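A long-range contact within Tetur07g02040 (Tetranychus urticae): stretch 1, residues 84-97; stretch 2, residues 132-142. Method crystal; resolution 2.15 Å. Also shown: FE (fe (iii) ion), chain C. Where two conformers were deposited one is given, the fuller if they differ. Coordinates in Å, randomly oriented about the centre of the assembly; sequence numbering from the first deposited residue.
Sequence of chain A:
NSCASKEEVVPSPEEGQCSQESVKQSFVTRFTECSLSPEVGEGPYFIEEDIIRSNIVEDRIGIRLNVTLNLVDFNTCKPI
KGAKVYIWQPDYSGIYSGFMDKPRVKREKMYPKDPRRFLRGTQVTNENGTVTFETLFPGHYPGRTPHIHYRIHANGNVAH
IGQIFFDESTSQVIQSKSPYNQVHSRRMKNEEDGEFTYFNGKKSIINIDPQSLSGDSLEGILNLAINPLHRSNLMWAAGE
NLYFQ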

# COMPACT_ATOMS: atom_id res chain seq x y z
N LYS A 84 -9.71 3.03 10.11
CA LYS A 84 -9.92 2.83 8.68
C LYS A 84 -8.57 2.73 8.01
O LYS A 84 -7.76 3.65 8.11
CB LYS A 84 -10.72 3.98 8.06
CG LYS A 84 -12.23 3.76 8.11
CD LYS A 84 -13.01 5.07 8.00
CE LYS A 84 -12.87 5.68 6.61
NZ LYS A 84 -13.96 6.65 6.35
N VAL A 85 -8.31 1.60 7.33
CA VAL A 85 -7.08 1.44 6.54
C VAL A 85 -7.43 1.49 5.07
O VAL A 85 -8.23 0.69 4.61
CB VAL A 85 -6.43 0.09 6.80
CG1 VAL A 85 -5.14 -0.05 5.99
CG2 VAL A 85 -6.19 -0.11 8.29
N TYR A 86 -6.82 2.44 4.37
CA TYR A 86 -6.88 2.50 2.94
C TYR A 86 -5.62 1.94 2.30
O TYR A 86 -4.53 2.26 2.73
CB TYR A 86 -6.97 3.94 2.48
CG TYR A 86 -8.15 4.74 2.96
CD1 TYR A 86 -8.20 5.20 4.27
CD2 TYR A 86 -9.20 5.08 2.09
CE1 TYR A 86 -9.25 5.97 4.72
CE2 TYR A 86 -10.27 5.85 2.55
CZ TYR A 86 -10.28 6.30 3.87
OH TYR A 86 -11.28 7.10 4.37
N ILE A 87 -5.75 1.15 1.25
CA ILE A 87 -4.62 0.88 0.37
C ILE A 87 -4.95 1.26 -1.05
O ILE A 87 -6.11 1.33 -1.45
CB ILE A 87 -4.13 -0.57 0.45
CG1 ILE A 87 -5.21 -1.57 0.02
CG2 ILE A 87 -3.75 -0.90 1.90
CD1 ILE A 87 -4.63 -2.97 -0.13
N TRP A 88 -3.89 1.56 -1.79
CA TRP A 88 -3.98 1.76 -3.22
C TRP A 88 -2.65 1.44 -3.85
O TRP A 88 -1.58 1.59 -3.22
CB TRP A 88 -4.48 3.17 -3.61
CG TRP A 88 -3.53 4.35 -3.28
CD1 TRP A 88 -2.84 5.15 -4.17
CD2 TRP A 88 -3.26 4.89 -1.99
NE1 TRP A 88 -2.16 6.14 -3.50
CE2 TRP A 88 -2.38 5.99 -2.16
CE3 TRP A 88 -3.64 4.53 -0.70
CZ2 TRP A 88 -1.90 6.75 -1.08
CZ3 TRP A 88 -3.17 5.29 0.37
CH2 TRP A 88 -2.31 6.38 0.17
N GLN A 89 -2.73 0.96 -5.08
CA GLN A 89 -1.55 0.44 -5.75
C GLN A 89 -1.79 0.45 -7.27
O GLN A 89 -2.92 0.45 -7.74
CB GLN A 89 -1.28 -0.98 -5.28
CG GLN A 89 -2.32 -1.98 -5.75
CD GLN A 89 -2.08 -3.39 -5.25
OE1 GLN A 89 -2.32 -3.70 -4.09
NE2 GLN A 89 -1.67 -4.27 -6.15
N PRO A 90 -0.71 0.42 -8.05
CA PRO A 90 -0.91 0.30 -9.50
C PRO A 90 -1.12 -1.13 -9.97
O PRO A 90 -0.67 -2.07 -9.31
CB PRO A 90 0.39 0.82 -10.06
CG PRO A 90 1.41 0.50 -9.02
CD PRO A 90 0.72 0.42 -7.69
N ASP A 91 -1.76 -1.28 -11.12
CA ASP A 91 -1.87 -2.60 -11.76
C ASP A 91 -0.53 -3.08 -12.31
O ASP A 91 0.47 -2.36 -12.24
CB ASP A 91 -3.02 -2.64 -12.79
CG ASP A 91 -2.68 -2.05 -14.15
OD1 ASP A 91 -1.53 -1.69 -14.43
OD2 ASP A 91 -3.59 -1.98 -14.97
N TYR A 92 -0.50 -4.29 -12.87
CA TYR A 92 0.74 -4.89 -13.35
C TYR A 92 1.57 -4.02 -14.30
O TYR A 92 2.78 -4.14 -14.28
CB TYR A 92 0.49 -6.26 -14.00
CG TYR A 92 0.08 -6.18 -15.44
CD1 TYR A 92 1.04 -6.14 -16.46
CD2 TYR A 92 -1.27 -6.11 -15.79
CE1 TYR A 92 0.67 -6.07 -17.78
CE2 TYR A 92 -1.66 -6.05 -17.13
CZ TYR A 92 -0.68 -6.02 -18.11
OH TYR A 92 -1.05 -5.92 -19.41
N SER A 93 0.94 -3.17 -15.10
CA SER A 93 1.68 -2.29 -16.01
C SER A 93 1.91 -0.88 -15.47
O SER A 93 2.31 0.01 -16.19
CB SER A 93 0.90 -2.20 -17.31
OG SER A 93 -0.31 -1.52 -17.09
N GLY A 94 1.63 -0.69 -14.18
CA GLY A 94 1.89 0.57 -13.49
C GLY A 94 0.85 1.66 -13.53
O GLY A 94 1.21 2.83 -13.30
N ILE A 95 -0.40 1.30 -13.83
CA ILE A 95 -1.48 2.27 -13.94
C ILE A 95 -2.27 2.33 -12.62
O ILE A 95 -2.55 1.30 -12.02
CB ILE A 95 -2.45 1.87 -15.07
CG1 ILE A 95 -1.75 1.86 -16.43
CG2 ILE A 95 -3.64 2.81 -15.13
CD1 ILE A 95 -0.98 3.13 -16.80
N TYR A 96 -2.58 3.55 -12.19
CA TYR A 96 -3.43 3.78 -11.05
C TYR A 96 -4.83 4.12 -11.54
O TYR A 96 -4.99 4.98 -12.41
CB TYR A 96 -2.93 4.96 -10.24
CG TYR A 96 -1.75 4.63 -9.36
CD1 TYR A 96 -1.94 4.13 -8.10
CD2 TYR A 96 -0.45 4.79 -9.82
CE1 TYR A 96 -0.86 3.84 -7.27
CE2 TYR A 96 0.64 4.51 -9.00
CZ TYR A 96 0.43 4.03 -7.72
OH TYR A 96 1.50 3.71 -6.93
N SER A 97 -5.83 3.46 -10.95
CA SER A 97 -7.24 3.73 -11.22
C SER A 97 -7.57 5.15 -10.83
O SER A 97 -7.04 5.66 -9.84
CB SER A 97 -8.12 2.74 -10.49
OG SER A 97 -8.10 2.84 -9.08
N THR A 132 -7.54 -7.43 6.26
CA THR A 132 -6.99 -8.25 5.19
C THR A 132 -7.59 -7.79 3.88
O THR A 132 -8.81 -7.57 3.78
CB THR A 132 -7.26 -9.75 5.42
OG1 THR A 132 -6.60 -10.14 6.63
CG2 THR A 132 -6.72 -10.60 4.27
N PHE A 133 -6.72 -7.62 2.89
CA PHE A 133 -7.14 -7.26 1.55
C PHE A 133 -6.76 -8.39 0.59
O PHE A 133 -5.70 -8.98 0.72
CB PHE A 133 -6.44 -5.99 1.10
CG PHE A 133 -6.85 -4.77 1.85
CD1 PHE A 133 -7.93 -4.04 1.43
CD2 PHE A 133 -6.10 -4.31 2.91
CE1 PHE A 133 -8.30 -2.89 2.10
CE2 PHE A 133 -6.45 -3.15 3.59
CZ PHE A 133 -7.56 -2.45 3.19
N GLU A 134 -7.62 -8.64 -0.39
CA GLU A 134 -7.32 -9.57 -1.49
C GLU A 134 -6.98 -8.70 -2.67
O GLU A 134 -7.83 -8.01 -3.20
CB GLU A 134 -8.53 -10.45 -1.81
CG GLU A 134 -8.99 -11.27 -0.61
CD GLU A 134 -10.11 -12.25 -0.94
OE1 GLU A 134 -10.83 -12.05 -1.93
OE2 GLU A 134 -10.23 -13.25 -0.21
N THR A 135 -5.70 -8.71 -3.04
CA THR A 135 -5.20 -7.82 -4.05
C THR A 135 -4.31 -8.58 -4.99
O THR A 135 -4.41 -9.81 -5.09
CB THR A 135 -4.52 -6.59 -3.42
OG1 THR A 135 -4.16 -5.67 -4.45
CG2 THR A 135 -3.31 -6.94 -2.58
N LEU A 136 -3.50 -7.87 -5.76
CA LEU A 136 -2.52 -8.49 -6.62
C LEU A 136 -1.16 -7.97 -6.22
O LEU A 136 -1.04 -6.88 -5.66
CB LEU A 136 -2.80 -8.13 -8.08
CG LEU A 136 -4.18 -8.49 -8.67
CD1 LEU A 136 -4.26 -7.93 -10.08
CD2 LEU A 136 -4.43 -9.99 -8.66
N PHE A 137 -0.12 -8.72 -6.54
CA PHE A 137 1.21 -8.16 -6.49
C PHE A 137 1.25 -6.91 -7.42
O PHE A 137 0.81 -6.98 -8.56
CB PHE A 137 2.26 -9.19 -6.86
CG PHE A 137 3.65 -8.74 -6.55
CD1 PHE A 137 4.33 -7.93 -7.45
CD2 PHE A 137 4.27 -9.06 -5.34
CE1 PHE A 137 5.61 -7.47 -7.17
CE2 PHE A 137 5.54 -8.59 -5.05
CZ PHE A 137 6.20 -7.78 -5.95
N PRO A 138 1.74 -5.76 -6.90
CA PRO A 138 1.68 -4.52 -7.66
C PRO A 138 2.67 -4.50 -8.80
O PRO A 138 3.74 -5.11 -8.70
CB PRO A 138 2.04 -3.46 -6.63
CG PRO A 138 2.97 -4.16 -5.72
CD PRO A 138 2.37 -5.55 -5.60
N GLY A 139 2.31 -3.81 -9.87
CA GLY A 139 3.28 -3.43 -10.89
C GLY A 139 4.03 -2.22 -10.36
O GLY A 139 4.03 -1.94 -9.16
N HIS A 140 4.68 -1.49 -11.24
CA HIS A 140 5.31 -0.27 -10.80
C HIS A 140 5.50 0.65 -11.92
O HIS A 140 5.58 0.28 -13.10
CB HIS A 140 6.71 -0.53 -10.23
CG HIS A 140 7.59 -1.36 -11.11
ND1 HIS A 140 8.44 -0.81 -12.05
CD2 HIS A 140 7.72 -2.70 -11.22
CE1 HIS A 140 9.06 -1.79 -12.68
NE2 HIS A 140 8.65 -2.94 -12.19
N TYR A 141 5.80 1.88 -11.53
CA TYR A 141 6.10 2.97 -12.41
C TYR A 141 7.56 2.90 -12.82
O TYR A 141 8.31 2.04 -12.35
CB TYR A 141 5.91 4.24 -11.59
CG TYR A 141 4.69 5.02 -11.95
CD1 TYR A 141 3.45 4.44 -11.87
CD2 TYR A 141 4.78 6.33 -12.37
CE1 TYR A 141 2.31 5.15 -12.19
CE2 TYR A 141 3.65 7.05 -12.70
CZ TYR A 141 2.42 6.45 -12.61
OH TYR A 141 1.26 7.12 -12.93
N PRO A 142 7.99 3.88 -13.69
CA PRO A 142 9.39 4.09 -14.00
C PRO A 142 9.88 5.12 -13.00
O PRO A 142 9.18 6.11 -12.72
CB PRO A 142 9.33 4.68 -15.43
CG PRO A 142 7.99 5.35 -15.52
CD PRO A 142 7.16 4.92 -14.37
FE FE C . 2.70 4.95 -6.05
O HOH W 1 2.17 7.05 -6.21

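Two stretches of one chain, 84-97 and 132-142, meet through side chains at the strand end and mainly through backbone around Gly139 in the loops, where the Pro90-Pro138 and Tyr96-Tyr141 side chains also touch, burying 619 Å² in all. Where both are strands they lie well apart, with CA atoms of Ile87 and Phe133 8.6 Å from each other, so side chains must fill the gap; in the loops the CA atoms of Tyr92 and Gly139 come within 3.8 Å.

Apolar contacts fill the wide end. Phe133 points toward the first stretch, and CD1 of Ile87 sits over one face of its ring, 3.7 Å from the centroid and 23° off the normal, a CH-pi contact. Val85 meets the same ring differently: its O lies 3.5 Å from Phe133 CZ, near the ring plane, while its CG1 is 4.1 Å from Phe133 CE2. Farther along, Pro90 CD packs 4.2 Å from Pro138 CB.

The strong hydrogen bonds across the contact both belong to the amide of Gln89. Thr135 OG1 donates to Gln89 OE1 at 2.7 Å, and Gln89 NE2 donates to Leu136 O, also at 2.7 Å and nearly straight at 168°. One buried side chain thus uses its acceptor and its donor on neighbouring residues, tying the residue just after strand 84-88 to the end of strand 132-136.

Backbone polar contacts take over in the loops. Gly139 N makes two weak hydrogen bonds, to Pro90 O at 3.5 Å and to Asp91 O at 3.3 Å, the latter strongly bent at 122°. Gly139 CA also approaches Asp91 O at 3.3 Å and Tyr92 O at 3.5 Å in CA-H...O contacts. A CB on Gly139 would fall 2.3 Å from both Asp91 O and Tyr92 O, so the close fit leaves no room for a side chain. Gly94 is similarly confined: a CB would lie 2.7 Å from His140 O, and its backbone angles (87/20) by themselves call for glycine.

The type I turn from Asp91 to Gly94, which presents Asp91 O and Tyr92 O to Gly139, is braced internally. Gly94 N donates to Asp91 O at 2.8 Å, and Asp91 OD1 accepts from Ser93 OG at 2.9 Å, Ser93 N at 3.0 Å and Ile95 N at 3.3 Å.

The aromatic pair Tyr96-Tyr141 is oblique, with centroids 5.8 Å apart and planes at 51°; the closest atoms are Tyr96 CE2 and Tyr141 CE1, at 3.7 Å. Tyr141 CE1 also lies 2.8 Å from Gly94 O. Tyr96 OH binds the iron FE at 1.9 Å, so this contact reaches a metal ligand.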